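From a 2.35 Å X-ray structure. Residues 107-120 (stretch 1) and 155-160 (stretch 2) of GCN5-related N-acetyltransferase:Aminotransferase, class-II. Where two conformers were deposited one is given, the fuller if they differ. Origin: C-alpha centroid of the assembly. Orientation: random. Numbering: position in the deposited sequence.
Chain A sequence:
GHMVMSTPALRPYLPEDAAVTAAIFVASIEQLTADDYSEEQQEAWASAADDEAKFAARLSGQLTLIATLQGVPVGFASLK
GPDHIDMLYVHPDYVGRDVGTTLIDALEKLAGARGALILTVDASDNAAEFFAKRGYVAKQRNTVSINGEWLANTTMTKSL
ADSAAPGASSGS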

# COMPACT_ATOMS: atom_id res chain seq x y z
N LEU A 107 0.01 -8.80 6.11
CA LEU A 107 -0.12 -7.74 7.10
C LEU A 107 -1.18 -8.04 8.17
O LEU A 107 -0.98 -7.76 9.35
CB LEU A 107 -0.37 -6.38 6.45
CG LEU A 107 0.73 -5.76 5.56
CD1 LEU A 107 0.41 -4.29 5.32
CD2 LEU A 107 2.14 -5.91 6.13
N GLU A 108 -2.31 -8.62 7.76
CA GLU A 108 -3.33 -9.04 8.73
C GLU A 108 -2.88 -10.18 9.66
O GLU A 108 -3.20 -10.17 10.84
CB GLU A 108 -4.63 -9.41 8.01
CG GLU A 108 -5.09 -8.29 7.11
CD GLU A 108 -6.36 -8.59 6.33
OE1 GLU A 108 -6.84 -9.75 6.34
OE2 GLU A 108 -6.86 -7.63 5.70
N LYS A 109 -2.13 -11.15 9.13
CA LYS A 109 -1.57 -12.24 9.94
C LYS A 109 -0.60 -11.65 10.97
O LYS A 109 -0.67 -11.96 12.15
CB LYS A 109 -0.86 -13.27 9.04
CG LYS A 109 -0.18 -14.46 9.73
CD LYS A 109 0.40 -15.40 8.65
CE LYS A 109 1.05 -16.67 9.22
NZ LYS A 109 0.08 -17.80 9.48
N LEU A 110 0.29 -10.78 10.48
CA LEU A 110 1.27 -10.07 11.27
C LEU A 110 0.62 -9.22 12.36
O LEU A 110 1.12 -9.17 13.48
CB LEU A 110 2.09 -9.15 10.36
CG LEU A 110 3.60 -9.02 10.40
CD1 LEU A 110 4.32 -10.33 10.72
CD2 LEU A 110 4.05 -8.48 9.05
N ALA A 111 -0.49 -8.57 12.03
CA ALA A 111 -1.19 -7.70 12.96
C ALA A 111 -2.01 -8.50 14.00
O ALA A 111 -2.04 -8.15 15.18
CB ALA A 111 -2.06 -6.71 12.22
N GLY A 112 -2.67 -9.56 13.56
CA GLY A 112 -3.33 -10.49 14.48
C GLY A 112 -2.34 -11.05 15.49
O GLY A 112 -2.60 -11.03 16.69
N ALA A 113 -1.19 -11.51 15.01
CA ALA A 113 -0.12 -12.02 15.88
C ALA A 113 0.49 -10.98 16.84
O ALA A 113 1.35 -11.31 17.64
CB ALA A 113 0.99 -12.68 15.05
N ARG A 114 0.04 -9.73 16.75
CA ARG A 114 0.50 -8.63 17.62
C ARG A 114 -0.62 -8.07 18.51
O ARG A 114 -0.53 -6.94 19.02
CB ARG A 114 1.07 -7.48 16.79
CG ARG A 114 2.38 -7.75 16.09
CD ARG A 114 2.71 -6.61 15.13
NE ARG A 114 3.70 -5.67 15.65
CZ ARG A 114 3.46 -4.70 16.53
NH1 ARG A 114 2.25 -4.52 17.04
NH2 ARG A 114 4.45 -3.90 16.92
N GLY A 115 -1.69 -8.84 18.70
CA GLY A 115 -2.82 -8.41 19.50
C GLY A 115 -3.99 -7.82 18.75
O GLY A 115 -5.15 -8.06 19.11
N ALA A 116 -3.70 -7.06 17.69
CA ALA A 116 -4.71 -6.26 16.99
C ALA A 116 -6.01 -7.01 16.71
O ALA A 116 -6.01 -8.18 16.34
CB ALA A 116 -4.13 -5.65 15.70
N LEU A 117 -7.12 -6.31 16.89
CA LEU A 117 -8.42 -6.91 16.66
C LEU A 117 -9.10 -6.19 15.51
O LEU A 117 -9.91 -6.78 14.78
CB LEU A 117 -9.28 -6.82 17.94
CG LEU A 117 -8.59 -7.16 19.27
CD1 LEU A 117 -9.31 -6.51 20.46
CD2 LEU A 117 -8.46 -8.67 19.46
N ILE A 118 -8.75 -4.92 15.35
CA ILE A 118 -9.33 -4.06 14.31
C ILE A 118 -8.19 -3.43 13.50
O ILE A 118 -7.53 -2.50 13.97
CB ILE A 118 -10.27 -2.95 14.92
CG1 ILE A 118 -11.41 -3.59 15.74
CG2 ILE A 118 -10.84 -2.04 13.81
CD1 ILE A 118 -11.93 -2.74 16.90
N LEU A 119 -7.95 -3.98 12.30
CA LEU A 119 -7.04 -3.38 11.32
C LEU A 119 -7.67 -2.14 10.69
O LEU A 119 -8.88 -2.09 10.44
CB LEU A 119 -6.66 -4.38 10.22
CG LEU A 119 -5.25 -5.00 10.20
CD1 LEU A 119 -4.82 -5.29 8.78
CD2 LEU A 119 -4.19 -4.10 10.82
N THR A 120 -6.85 -1.14 10.43
CA THR A 120 -7.37 0.10 9.84
C THR A 120 -6.47 0.60 8.71
O THR A 120 -5.26 0.39 8.73
CB THR A 120 -7.67 1.16 10.93
OG1 THR A 120 -8.12 2.38 10.32
CG2 THR A 120 -6.45 1.45 11.79
N THR A 155 -11.17 6.25 5.72
CA THR A 155 -10.80 5.34 6.79
C THR A 155 -11.75 4.15 6.73
O THR A 155 -12.95 4.32 6.67
CB THR A 155 -10.88 6.03 8.17
OG1 THR A 155 -10.09 7.22 8.14
CG2 THR A 155 -10.36 5.12 9.28
N MSE A 156 -11.17 2.96 6.68
CA MSE A 156 -11.92 1.71 6.55
C MSE A 156 -11.30 0.74 7.53
O MSE A 156 -10.08 0.66 7.64
CB MSE A 156 -11.81 1.15 5.13
CG MSE A 156 -12.06 2.16 4.02
SE MSE A 156 -12.17 1.36 2.29
CE MSE A 156 -12.21 2.90 1.27
N THR A 157 -12.14 0.01 8.25
CA THR A 157 -11.66 -0.90 9.30
C THR A 157 -12.10 -2.34 9.06
O THR A 157 -13.16 -2.57 8.48
CB THR A 157 -12.10 -0.45 10.71
OG1 THR A 157 -13.53 -0.41 10.77
CG2 THR A 157 -11.55 0.93 11.06
N LYS A 158 -11.27 -3.28 9.48
CA LYS A 158 -11.61 -4.70 9.43
C LYS A 158 -11.39 -5.38 10.78
O LYS A 158 -10.31 -5.24 11.38
CB LYS A 158 -10.79 -5.41 8.35
CG LYS A 158 -11.21 -6.86 8.09
CD LYS A 158 -10.22 -7.57 7.21
CE LYS A 158 -10.65 -8.99 6.92
NZ LYS A 158 -9.78 -9.61 5.87
N SER A 159 -12.41 -6.10 11.25
CA SER A 159 -12.30 -6.95 12.44
C SER A 159 -11.49 -8.20 12.09
O SER A 159 -11.73 -8.83 11.04
CB SER A 159 -13.68 -7.34 12.97
OG SER A 159 -13.65 -7.60 14.37
N LEU A 160 -10.53 -8.56 12.94
CA LEU A 160 -9.65 -9.69 12.68
C LEU A 160 -10.15 -11.00 13.31
O LEU A 160 -10.79 -11.01 14.38
CB LEU A 160 -8.22 -9.38 13.13
CG LEU A 160 -7.15 -8.89 12.13
CD1 LEU A 160 -7.72 -8.01 11.00
CD2 LEU A 160 -6.01 -8.15 12.86

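The two stretches meet as neighbouring antiparallel β-strands, and the pairing is extended by a lysine–glutamate salt bridge and a leucine side chain that both reach the helix preceding the first strand. Strands 118-120 and 155-159 run at 153° to each other, with Leu 119 and Lys 158 forming the hydrogen-bonded pair at the centre of the register. Their backbones bond reciprocally: Leu 119 N donates to Lys 158 O at 2.8 Å, and Lys 158 N donates to Leu 119 O, also at 2.8 Å, the second bond being the straighter (166° against 132°). A further bond, from Leu 160 N to Leu 117 O at 2.6 Å, carries the ladder past the end of the first strand into the loop before it.

Ile 118–Ser 159 and Thr 120–Thr 157 are the non-hydrogen-bonded pairs. Here the backbones come closer, and CA-H...O contacts supplement the ladder, among them Thr 157 CA to Leu 119 O at 3.2 Å and Ile 118 CA to Lys 158 O at 3.3 Å. The side chains of these four residues share one face, where Ile 118 CG2 packs 3.7 Å from Thr 157 CB.

Leu 119 and Lys 158 project from the other face, the one toward the helix. Lys 158, extended with all four chi angles t, brings its NZ to 3.0 Å from Glu 108 OE1, a hydrogen-bonded salt bridge that ties strand to helix across two elements distant in sequence. Leu 160 has the largest area covered by the opposing stretch. Leu 160 CD2 lies 4.3 Å from Ala 111 CB, 4.2 Å from Ala 116 CB and 3.7 Å from Gly 112 N, while Leu 160 CD1 approaches Leu 119 CB at 3.9 Å, so this one side chain touches the helix, the loop and the strand together.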